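Local coordinates for chorismate mutase and shikimate 5-dehydrogenase fusion protein (Clostridium acetobutylicum, PDB 3FBT), which probably catalyses the reversible NADPH-dependent reduction of 3-dehydroshikimate to shikimate through this shikimate dehydrogenase part, in a fusion with chorismate mutase, at residues A[46-49]-A[50-54]; A[244-247]-A[248-251]. All blocks are in the same frame, centred on the assembly; numbering follows the deposited sequence.

Contact 1 of 2, residues A[46-49]-A[50-54]; sequences KLKE and SVDTF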
loop_
_atom_site.group_PDB
_atom_site.type_symbol
_atom_site.label_atom_id
_atom_site.label_comp_id
_atom_site.label_asym_id
_atom_site.label_seq_id
_atom_site.Cartn_x
_atom_site.Cartn_y
_atom_site.Cartn_z
ATOM N N LYS A 46 -6.885 6.664 -15.935
ATOM C CA LYS A 46 -6.489 5.417 -15.329
ATOM C C LYS A 46 -7.311 5.009 -14.123
ATOM O O LYS A 46 -6.872 4.169 -13.380
ATOM C CB LYS A 46 -5.049 5.528 -14.857
ATOM C CG LYS A 46 -4.159 6.280 -15.845
ATOM C CD LYS A 46 -3.623 5.358 -16.907
ATOM C CE LYS A 46 -2.216 5.796 -17.305
ATOM N NZ LYS A 46 -1.827 5.123 -18.572
ATOM N N LEU A 47 -8.473 5.596 -13.888
ATOM C CA LEU A 47 -9.212 5.240 -12.656
ATOM C C LEU A 47 -9.536 3.747 -12.667
ATOM O O LEU A 47 -9.458 3.040 -11.683
ATOM C CB LEU A 47 -10.486 6.074 -12.506
ATOM C CG LEU A 47 -11.428 5.769 -11.341
ATOM C CD1 LEU A 47 -10.824 5.999 -9.948
ATOM C CD2 LEU A 47 -12.746 6.585 -11.504
ATOM N N LYS A 48 -9.890 3.245 -13.809
ATOM C CA LYS A 48 -10.434 1.919 -13.801
ATOM C C LYS A 48 -9.333 0.913 -13.579
ATOM O O LYS A 48 -9.443 0.065 -12.704
ATOM C CB LYS A 48 -11.201 1.603 -15.085
ATOM C CG LYS A 48 -12.166 0.473 -14.765
ATOM C CD LYS A 48 -11.798 -0.788 -15.450
ATOM C CE LYS A 48 -12.589 -0.838 -16.742
ATOM N NZ LYS A 48 -11.679 -1.185 -17.864
ATOM N N GLU A 49 -8.253 1.034 -14.348
ATOM C CA GLU A 49 -7.093 0.178 -14.107
ATOM C C GLU A 49 -6.518 0.257 -12.653
ATOM O O GLU A 49 -6.225 -0.768 -12.049
ATOM C CB GLU A 49 -5.995 0.406 -15.162
ATOM C CG GLU A 49 -6.486 0.468 -16.604
ATOM C CD GLU A 49 -6.736 1.915 -17.030
ATOM O OE1 GLU A 49 -7.857 2.499 -16.812
ATOM O OE2 GLU A 49 -5.768 2.485 -17.597
ATOM N N SER A 50 -6.414 1.442 -12.045
ATOM C CA SER A 50 -5.931 1.464 -10.649
ATOM C C SER A 50 -6.845 0.767 -9.668
ATOM O O SER A 50 -6.402 0.018 -8.785
ATOM C CB SER A 50 -5.690 2.896 -10.149
ATOM O OG SER A 50 -5.318 3.663 -11.240
ATOM N N VAL A 51 -8.129 1.077 -9.723
ATOM C CA VAL A 51 -9.083 0.391 -8.881
ATOM C C VAL A 51 -8.942 -1.172 -9.084
ATOM O O VAL A 51 -8.972 -1.917 -8.117
ATOM C CB VAL A 51 -10.549 0.946 -9.209
ATOM C CG1 VAL A 51 -11.638 0.052 -8.769
ATOM C CG2 VAL A 51 -10.752 2.381 -8.591
ATOM N N ASP A 52 -8.768 -1.660 -10.318
ATOM C CA ASP A 52 -8.641 -3.101 -10.568
ATOM C C ASP A 52 -7.403 -3.609 -9.806
ATOM O O ASP A 52 -7.411 -4.671 -9.163
ATOM C CB ASP A 52 -8.482 -3.396 -12.071
ATOM C CG ASP A 52 -9.797 -3.233 -12.892
ATOM O OD1 ASP A 52 -10.912 -3.188 -12.315
ATOM O OD2 ASP A 52 -9.712 -3.167 -14.151
ATOM N N THR A 53 -6.316 -2.854 -9.877
ATOM C CA THR A 53 -5.133 -3.314 -9.142
ATOM C C THR A 53 -5.384 -3.289 -7.657
ATOM O O THR A 53 -4.988 -4.202 -6.935
ATOM C CB THR A 53 -3.894 -2.469 -9.428
ATOM O OG1 THR A 53 -3.609 -2.520 -10.829
ATOM C CG2 THR A 53 -2.762 -2.996 -8.630
ATOM N N PHE A 54 -6.065 -2.261 -7.165
ATOM C CA PHE A 54 -6.331 -2.272 -5.719
ATOM C C PHE A 54 -7.095 -3.533 -5.338
ATOM O O PHE A 54 -6.885 -4.171 -4.300
ATOM C CB PHE A 54 -7.105 -1.011 -5.283
ATOM C CG PHE A 54 -6.219 0.220 -5.165
ATOM C CD1 PHE A 54 -5.240 0.276 -4.200
ATOM C CD2 PHE A 54 -6.366 1.299 -6.035
ATOM C CE1 PHE A 54 -4.399 1.399 -4.111
ATOM C CE2 PHE A 54 -5.515 2.408 -5.960
ATOM C CZ PHE A 54 -4.533 2.461 -4.988
#
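Lys46 to Ser50, Leu47 to Val51, Lys48 to Asp52 and Glu49 to Thr53 are joined by successive i to i+4 backbone hydrogen bonds that open helix 47-56, with Lys46 at the N-cap position. The first carbonyl of the series is gripped twice. Lys46 O accepts from Ser50 N at 3.1 Å along a nearly straight N-H line (171°), and from Ser50 OG at 2.7 Å. The two donors come from opposite faces of the carbonyl plane, the hydroxyl being the more tilted of them. Ser50 can reach back because OG lies beside its own backbone N (chi1 -31°), a rotation that gives the buried hydroxyl a backbone acceptor in the preceding turn. One residue on, Leu47 and Val51 lie side by side, pointing the same way, Leu47 CD1 resting 3.9 Å from Val51 CG2, while Leu47 also packs on Tyr68. This helix belongs to the substrate-binding domain of the shikimate dehydrogenase fold, and its Phe54 ring meets that of Phe40 on strand 35-41. Its other flank lies at the homodimer interface, where Thr53 OG1 is hydrogen-bonded to Thr53 OG1 of the second subunit and Asp52 packs on Glu49 of that subunit. On the more exposed side, Asp52 has two conformers; in one, Lys48 passes its aliphatic chain across the carboxylate, with Lys48 CD tentatively 3.4 Å from Asp52 OD2. Lys48 NZ stays 4.6 Å from Asp52 OD2 in that conformer, an equally tentative distance, and any attraction may be weak.

Contact 2 of 2, residues A[244-247]-A[248-251]; sequences AAAS and EEIW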
loop_
_atom_site.group_PDB
_atom_site.type_symbol
_atom_site.label_atom_id
_atom_site.label_comp_id
_atom_site.label_asym_id
_atom_site.label_seq_id
_atom_site.Cartn_x
_atom_site.Cartn_y
_atom_site.Cartn_z
ATOM N N ALA A 244 -14.376 9.619 8.903
ATOM C CA ALA A 244 -13.280 8.661 8.823
ATOM C C ALA A 244 -13.588 7.349 9.676
ATOM O O ALA A 244 -13.355 6.204 9.222
ATOM C CB ALA A 244 -12.007 9.350 9.264
ATOM N N ALA A 245 -14.127 7.534 10.905
ATOM C CA ALA A 245 -14.565 6.388 11.756
ATOM C C ALA A 245 -15.539 5.503 11.009
ATOM O O ALA A 245 -15.449 4.235 10.945
ATOM C CB ALA A 245 -15.215 6.899 13.128
ATOM N N ALA A 246 -16.483 6.153 10.369
ATOM C CA ALA A 246 -17.468 5.359 9.654
ATOM C C ALA A 246 -16.852 4.593 8.452
ATOM O O ALA A 246 -17.313 3.528 8.105
ATOM C CB ALA A 246 -18.704 6.226 9.232
ATOM N N SER A 247 -15.856 5.157 7.780
ATOM C CA SER A 247 -15.268 4.401 6.690
ATOM C C SER A 247 -14.636 3.163 7.252
ATOM O O SER A 247 -14.727 2.087 6.627
ATOM C CB SER A 247 -14.240 5.258 5.866
ATOM O OG SER A 247 -14.971 6.352 5.281
ATOM N N GLU A 248 -13.956 3.338 8.394
ATOM C CA GLU A 248 -13.131 2.269 8.956
ATOM C C GLU A 248 -14.067 1.173 9.441
ATOM O O GLU A 248 -13.682 -0.026 9.395
ATOM C CB GLU A 248 -12.284 2.740 10.133
ATOM C CG GLU A 248 -11.067 3.576 9.768
ATOM C CD GLU A 248 -10.041 2.847 8.912
ATOM O OE1 GLU A 248 -10.040 1.577 8.854
ATOM O OE2 GLU A 248 -9.225 3.556 8.269
ATOM N N GLU A 249 -15.270 1.592 9.907
ATOM C CA GLU A 249 -16.307 0.642 10.338
ATOM C C GLU A 249 -16.713 -0.194 9.170
ATOM O O GLU A 249 -16.848 -1.393 9.285
ATOM C CB GLU A 249 -17.552 1.340 10.924
ATOM C CG GLU A 249 -17.282 2.125 12.294
ATOM C CD GLU A 249 -18.545 2.890 12.788
ATOM O OE1 GLU A 249 -18.619 3.199 13.987
ATOM O OE2 GLU A 249 -19.489 3.161 11.999
ATOM N N ILE A 250 -16.949 0.427 8.018
ATOM C CA ILE A 250 -17.377 -0.373 6.908
ATOM C C ILE A 250 -16.244 -1.281 6.343
ATOM O O ILE A 250 -16.487 -2.436 5.936
ATOM C CB ILE A 250 -17.918 0.541 5.810
ATOM C CG1 ILE A 250 -19.279 1.209 6.217
ATOM C CG2 ILE A 250 -17.935 -0.188 4.511
ATOM C CD1 ILE A 250 -19.523 2.599 5.446
ATOM N N TRP A 251 -15.009 -0.763 6.298
ATOM C CA TRP A 251 -13.871 -1.532 5.781
ATOM C C TRP A 251 -13.570 -2.776 6.652
ATOM O O TRP A 251 -13.359 -3.859 6.151
ATOM C CB TRP A 251 -12.568 -0.666 5.666
ATOM C CG TRP A 251 -12.703 0.465 4.635
ATOM C CD1 TRP A 251 -13.400 0.436 3.497
ATOM C CD2 TRP A 251 -12.043 1.765 4.685
ATOM N NE1 TRP A 251 -13.268 1.696 2.834
ATOM C CE2 TRP A 251 -12.452 2.501 3.581
ATOM C CE3 TRP A 251 -11.165 2.357 5.592
ATOM C CZ2 TRP A 251 -11.980 3.805 3.328
ATOM C CZ3 TRP A 251 -10.722 3.613 5.368
ATOM C CH2 TRP A 251 -11.134 4.342 4.249
#
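Ser247 and Trp251 are tied by a backbone hydrogen bond, Trp251 N to Ser247 O at 2.9 Å, one of four in the same helical series; the shortest of the four, Glu249 N to Ala245 O, is 2.8 Å. Glu248 N to Ala244 O and Ile250 N to Ala246 O complete this run of helix 237-252. The Ser247 hydroxyl turns away from the indole, hydrogen-bonded to Gln243, Asn63 and Thr104. The backbone sets Ser247 CB over the indole, and chi1 of -63° carries OG beside the backbone N, leaving the methylene rather than the hydroxyl nearest the ring. Ser247 CB sits 3.7 Å from the centroid of the Trp251 six-membered ring, 16° off the normal, a CH-pi contact over the face. Ser247 O lies above the same face but nearer the rim, 3.3 Å from Trp251 CG, so side chain and carbonyl together back the indole along its length. Glu248 bends at chi2 (-62°), bringing its OE1 to the ring edge in plane, while OE2 bonds to His24 of helix 19-31. Farther out, Ile250 CD1 comes back to within 3.6 Å of Ala246 O, and the extended Glu249 chain lies against the preceding turn, its CG 3.1 Å from Ala245 O. Asn90, a predicted shikimate ligand, lies close to Ser247. The Ser247 methylene thus supports the indole while its hydroxyl joins a polar network; as a second-shell residue Ser247 may help to orient Gln243, also a predicted shikimate ligand.

Contact 1 precedes contact 2 along the chain, and both are single-helix arrangements, on helix 47-56 and helix 237-252 respectively. Their centres lie about 21 Å apart and their nearest atoms about 11 Å, without touching. Residues 46-54 fall in the substrate-binding part of the sequence, whereas residues 244-251 come after the last strand, 232-234, of the parallel Rossmann-type sheet. The chain nevertheless returns to the first domain there: helix 237-252 packs on helix 19-31 and bonds to Asn63 and Lys93, both on strands of the mixed sheet. One flank of contact 1 lies against the second subunit, while contact 2 is buried within its own chain beside the predicted shikimate site.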